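Glutathione S-transferase (PDB 4E8H) binds glutathione and, as expected of its family, probably catalyses transfer of glutathione to electrophilic substrates, working as a homodimer. Local coordinates at residues L140-V153 against H182-M195. Sequence-based numbering, arbitrary orientation.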
# COMPACT_ATOMS: atom_id res chain seq x y z
N LEU B 140 -13.66 6.70 7.51
CA LEU B 140 -14.98 6.16 7.16
C LEU B 140 -15.81 7.17 6.36
O LEU B 140 -16.55 6.78 5.45
CB LEU B 140 -15.76 5.70 8.40
CG LEU B 140 -15.40 4.37 9.08
CD1 LEU B 140 -16.37 4.08 10.22
CD2 LEU B 140 -15.39 3.20 8.10
N GLY B 141 -15.68 8.45 6.69
CA GLY B 141 -16.32 9.53 5.92
C GLY B 141 -15.81 9.59 4.49
O GLY B 141 -16.59 9.74 3.55
N TRP B 142 -14.49 9.45 4.34
CA TRP B 142 -13.86 9.36 3.02
C TRP B 142 -14.35 8.15 2.22
O TRP B 142 -14.69 8.28 1.04
CB TRP B 142 -12.34 9.35 3.13
CG TRP B 142 -11.72 10.62 3.62
CD1 TRP B 142 -12.20 11.89 3.47
CD2 TRP B 142 -10.47 10.76 4.33
NE1 TRP B 142 -11.35 12.80 4.05
CE2 TRP B 142 -10.28 12.13 4.58
CE3 TRP B 142 -9.51 9.84 4.77
CZ2 TRP B 142 -9.15 12.62 5.26
CZ3 TRP B 142 -8.39 10.33 5.45
CH2 TRP B 142 -8.22 11.70 5.68
N LEU B 143 -14.37 6.97 2.86
CA LEU B 143 -14.89 5.76 2.21
C LEU B 143 -16.34 5.94 1.77
O LEU B 143 -16.71 5.56 0.66
CB LEU B 143 -14.75 4.53 3.12
CG LEU B 143 -15.30 3.19 2.61
CD1 LEU B 143 -14.61 2.72 1.32
CD2 LEU B 143 -15.18 2.13 3.70
N ASN B 144 -17.15 6.53 2.65
CA ASN B 144 -18.53 6.85 2.31
C ASN B 144 -18.62 7.75 1.08
O ASN B 144 -19.48 7.55 0.22
CB ASN B 144 -19.26 7.50 3.50
CG ASN B 144 -20.76 7.52 3.31
OD1 ASN B 144 -21.43 6.49 3.40
ND2 ASN B 144 -21.30 8.70 3.03
N THR B 145 -17.72 8.73 1.00
CA THR B 145 -17.64 9.63 -0.16
C THR B 145 -17.19 8.89 -1.42
O THR B 145 -17.72 9.14 -2.50
CB THR B 145 -16.73 10.85 0.14
OG1 THR B 145 -17.24 11.54 1.29
CG2 THR B 145 -16.69 11.82 -1.04
N PHE B 146 -16.22 7.98 -1.29
CA PHE B 146 -15.75 7.18 -2.43
C PHE B 146 -16.91 6.42 -3.07
O PHE B 146 -16.92 6.19 -4.28
CB PHE B 146 -14.65 6.18 -2.03
CG PHE B 146 -13.37 6.82 -1.53
CD1 PHE B 146 -13.10 8.17 -1.71
CD2 PHE B 146 -12.42 6.03 -0.89
CE1 PHE B 146 -11.92 8.74 -1.24
CE2 PHE B 146 -11.23 6.59 -0.42
CZ PHE B 146 -10.98 7.94 -0.60
N LEU B 147 -17.88 6.04 -2.24
CA LEU B 147 -19.03 5.26 -2.68
C LEU B 147 -20.21 6.09 -3.19
O LEU B 147 -21.26 5.54 -3.52
CB LEU B 147 -19.46 4.29 -1.57
CG LEU B 147 -18.46 3.18 -1.24
CD1 LEU B 147 -18.68 2.62 0.16
CD2 LEU B 147 -18.50 2.07 -2.29
N ASP B 148 -20.04 7.41 -3.26
CA ASP B 148 -21.06 8.29 -3.84
C ASP B 148 -21.21 8.02 -5.34
O ASP B 148 -20.33 8.36 -6.13
CB ASP B 148 -20.72 9.77 -3.60
CG ASP B 148 -21.73 10.72 -4.24
OD1 ASP B 148 -22.85 10.86 -3.70
OD2 ASP B 148 -21.40 11.33 -5.28
N GLY B 149 -22.32 7.39 -5.71
CA GLY B 149 -22.65 7.15 -7.11
C GLY B 149 -21.95 5.97 -7.77
O GLY B 149 -21.92 5.87 -9.00
N ARG B 150 -21.35 5.11 -6.95
CA ARG B 150 -20.77 3.85 -7.41
C ARG B 150 -21.29 2.74 -6.52
O ARG B 150 -21.40 2.93 -5.31
CB ARG B 150 -19.25 3.84 -7.28
CG ARG B 150 -18.53 5.08 -7.73
CD ARG B 150 -17.06 4.92 -7.45
NE ARG B 150 -16.29 5.86 -8.25
CZ ARG B 150 -16.00 7.11 -7.89
NH1 ARG B 150 -16.40 7.58 -6.72
NH2 ARG B 150 -15.30 7.88 -8.71
N PRO B 151 -21.60 1.57 -7.11
CA PRO B 151 -22.03 0.45 -6.27
C PRO B 151 -20.86 -0.23 -5.55
O PRO B 151 -21.08 -0.89 -4.53
CB PRO B 151 -22.67 -0.51 -7.28
CG PRO B 151 -22.00 -0.20 -8.57
CD PRO B 151 -21.68 1.26 -8.55
N PHE B 152 -19.65 -0.07 -6.07
CA PHE B 152 -18.45 -0.65 -5.47
C PHE B 152 -17.34 0.39 -5.38
O PHE B 152 -17.43 1.44 -6.03
CB PHE B 152 -18.01 -1.90 -6.24
CG PHE B 152 -19.02 -3.02 -6.18
CD1 PHE B 152 -19.13 -3.81 -5.03
CD2 PHE B 152 -19.87 -3.28 -7.25
CE1 PHE B 152 -20.06 -4.84 -4.96
CE2 PHE B 152 -20.80 -4.31 -7.18
CZ PHE B 152 -20.90 -5.09 -6.04
N VAL B 153 -16.31 0.12 -4.59
CA VAL B 153 -15.31 1.16 -4.27
C VAL B 153 -14.59 1.75 -5.48
O VAL B 153 -14.24 2.93 -5.47
CB VAL B 153 -14.28 0.71 -3.18
CG1 VAL B 153 -14.98 0.44 -1.85
CG2 VAL B 153 -13.48 -0.51 -3.64
N HIS B 182 -23.72 6.21 7.73
CA HIS B 182 -22.95 6.31 6.49
C HIS B 182 -23.68 5.46 5.46
O HIS B 182 -23.38 4.27 5.28
CB HIS B 182 -21.50 5.82 6.67
CG HIS B 182 -20.73 6.57 7.71
ND1 HIS B 182 -19.74 7.49 7.39
CD2 HIS B 182 -20.77 6.52 9.06
CE1 HIS B 182 -19.23 7.98 8.50
NE2 HIS B 182 -19.83 7.41 9.53
N GLU B 183 -24.66 6.07 4.80
CA GLU B 183 -25.61 5.35 3.95
C GLU B 183 -24.96 4.63 2.77
O GLU B 183 -25.38 3.52 2.43
CB GLU B 183 -26.73 6.28 3.48
CG GLU B 183 -27.61 6.81 4.61
CD GLU B 183 -28.87 7.49 4.12
OE1 GLU B 183 -29.64 6.85 3.36
OE2 GLU B 183 -29.11 8.66 4.50
N ASN B 184 -23.94 5.24 2.17
CA ASN B 184 -23.21 4.58 1.08
C ASN B 184 -22.49 3.33 1.56
O ASN B 184 -22.52 2.30 0.88
CB ASN B 184 -22.23 5.54 0.40
CG ASN B 184 -22.92 6.71 -0.28
OD1 ASN B 184 -24.05 6.59 -0.75
ND2 ASN B 184 -22.23 7.85 -0.33
N ILE B 185 -21.84 3.41 2.72
CA ILE B 185 -21.16 2.26 3.31
C ILE B 185 -22.18 1.17 3.65
O ILE B 185 -21.97 -0.00 3.31
CB ILE B 185 -20.31 2.63 4.56
CG1 ILE B 185 -19.19 3.61 4.17
CG2 ILE B 185 -19.72 1.37 5.21
CD1 ILE B 185 -18.27 4.02 5.31
N ALA B 186 -23.29 1.56 4.28
CA ALA B 186 -24.33 0.61 4.68
C ALA B 186 -24.86 -0.21 3.51
O ALA B 186 -24.95 -1.44 3.60
CB ALA B 186 -25.48 1.34 5.39
N LYS B 187 -25.20 0.46 2.41
CA LYS B 187 -25.74 -0.20 1.22
C LYS B 187 -24.67 -1.03 0.51
O LYS B 187 -24.94 -2.15 0.06
CB LYS B 187 -26.33 0.82 0.25
CG LYS B 187 -27.57 1.55 0.77
CD LYS B 187 -27.91 2.74 -0.11
CE LYS B 187 -28.84 3.71 0.62
NZ LYS B 187 -29.06 4.96 -0.15
N TRP B 188 -23.47 -0.48 0.41
CA TRP B 188 -22.32 -1.18 -0.17
C TRP B 188 -21.99 -2.45 0.60
O TRP B 188 -21.64 -3.46 -0.00
CB TRP B 188 -21.10 -0.26 -0.22
CG TRP B 188 -19.79 -0.98 -0.44
CD1 TRP B 188 -19.22 -1.28 -1.64
CD2 TRP B 188 -18.91 -1.48 0.57
NE1 TRP B 188 -18.03 -1.94 -1.44
CE2 TRP B 188 -17.81 -2.08 -0.10
CE3 TRP B 188 -18.93 -1.49 1.97
CZ2 TRP B 188 -16.75 -2.67 0.59
CZ3 TRP B 188 -17.88 -2.09 2.65
CH2 TRP B 188 -16.80 -2.67 1.96
N PHE B 189 -22.09 -2.38 1.93
CA PHE B 189 -21.76 -3.53 2.78
C PHE B 189 -22.74 -4.68 2.57
O PHE B 189 -22.34 -5.84 2.47
CB PHE B 189 -21.66 -3.10 4.25
CG PHE B 189 -21.29 -4.20 5.21
CD1 PHE B 189 -20.16 -5.00 4.99
CD2 PHE B 189 -22.04 -4.42 6.36
CE1 PHE B 189 -19.82 -6.01 5.90
CE2 PHE B 189 -21.70 -5.42 7.27
CZ PHE B 189 -20.59 -6.22 7.04
N GLU B 190 -24.03 -4.35 2.48
CA GLU B 190 -25.06 -5.36 2.22
C GLU B 190 -24.87 -5.97 0.83
O GLU B 190 -25.00 -7.18 0.65
CB GLU B 190 -26.47 -4.78 2.37
CG GLU B 190 -26.81 -4.28 3.78
CD GLU B 190 -26.66 -5.36 4.85
OE1 GLU B 190 -27.14 -6.49 4.63
OE2 GLU B 190 -26.07 -5.06 5.91
N ARG B 191 -24.54 -5.12 -0.14
CA ARG B 191 -24.27 -5.52 -1.51
C ARG B 191 -23.09 -6.49 -1.63
O ARG B 191 -23.19 -7.51 -2.30
CB ARG B 191 -24.01 -4.27 -2.36
CG ARG B 191 -23.96 -4.49 -3.87
CD ARG B 191 -23.77 -3.18 -4.62
NE ARG B 191 -24.85 -2.22 -4.35
CZ ARG B 191 -24.68 -1.05 -3.73
NH1 ARG B 191 -23.48 -0.65 -3.32
NH2 ARG B 191 -25.73 -0.26 -3.54
N THR B 192 -21.99 -6.16 -0.96
CA THR B 192 -20.74 -6.92 -1.07
C THR B 192 -20.82 -8.26 -0.33
O THR B 192 -20.30 -9.27 -0.82
CB THR B 192 -19.53 -6.07 -0.60
OG1 THR B 192 -19.50 -4.84 -1.34
CG2 THR B 192 -18.21 -6.81 -0.81
N LYS B 193 -21.47 -8.27 0.83
CA LYS B 193 -21.79 -9.51 1.54
C LYS B 193 -22.53 -10.49 0.62
O LYS B 193 -22.13 -11.65 0.50
CB LYS B 193 -22.63 -9.24 2.80
CG LYS B 193 -21.82 -8.73 3.99
CD LYS B 193 -22.65 -8.71 5.27
CE LYS B 193 -23.63 -7.54 5.29
NZ LYS B 193 -24.46 -7.52 6.53
N LYS B 194 -23.59 -10.01 -0.02
CA LYS B 194 -24.38 -10.83 -0.96
C LYS B 194 -23.52 -11.37 -2.10
O LYS B 194 -23.69 -12.53 -2.51
CB LYS B 194 -25.56 -10.03 -1.52
CG LYS B 194 -26.68 -9.79 -0.51
CD LYS B 194 -27.86 -9.08 -1.16
CE LYS B 194 -29.01 -8.89 -0.17
NZ LYS B 194 -28.72 -7.84 0.85
N MET B 195 -22.60 -10.55 -2.60
CA MET B 195 -21.66 -10.96 -3.63
C MET B 195 -20.72 -12.07 -3.15
O MET B 195 -20.34 -12.94 -3.92
CB MET B 195 -20.83 -9.76 -4.10
CG MET B 195 -21.60 -8.75 -4.94
SD MET B 195 -22.21 -9.42 -6.50
CE MET B 195 -20.69 -9.57 -7.43
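N144 and N184 meet where helix 140-146 packs on the start of helix 183-195. ND2 of N184 donates to O of N144 at 2.8 Å, approaching from above the carbonyl plane. The side chain of N144 is used as well: its OD1 accepts the backbone N of I185 at 3.2 Å. The chi1 of N144 (-166°) carries the amide away from its own backbone N and brings OD1 to the first turn of helix 183-195. The two amides are nearly parallel. H182, at the N-cap position, turns a ring edge to CB of N144. I185 lays CD1 against L143 CD2 at 4.0 Å, crossing that leucine at about a right angle. Further along, L147 CD1 sits off-centre over one face of the W188 indole. T192 OG1 lies over the opposite face, and O of P151 is at the indole edge. NE1 of W188 bonds to D162 of helix 160-174, which also accepts the backbone N of V153. A bend at chi3 lets R191 lay CD over the F152 ring, 4.2 Å from the centroid, while NH1 makes a weak bond to P151 O at 2.7 Å. The guanidinium stands nearly upright to that ring, at 81°. Replacing R191 with alanine removes CD and NH1, which would probably leave this F152 face without its aliphatic cover and P151 O without this donor. T192 OG1 meets the F152 edge, 3.7 Å from CE1. The axes of 140-146 and 183-195 cross at 68°. This is helix-helix packing within the all-helical C-terminal domain of the glutathione transferase fold, with the loop after helix 130-146 laid along helix 183-196.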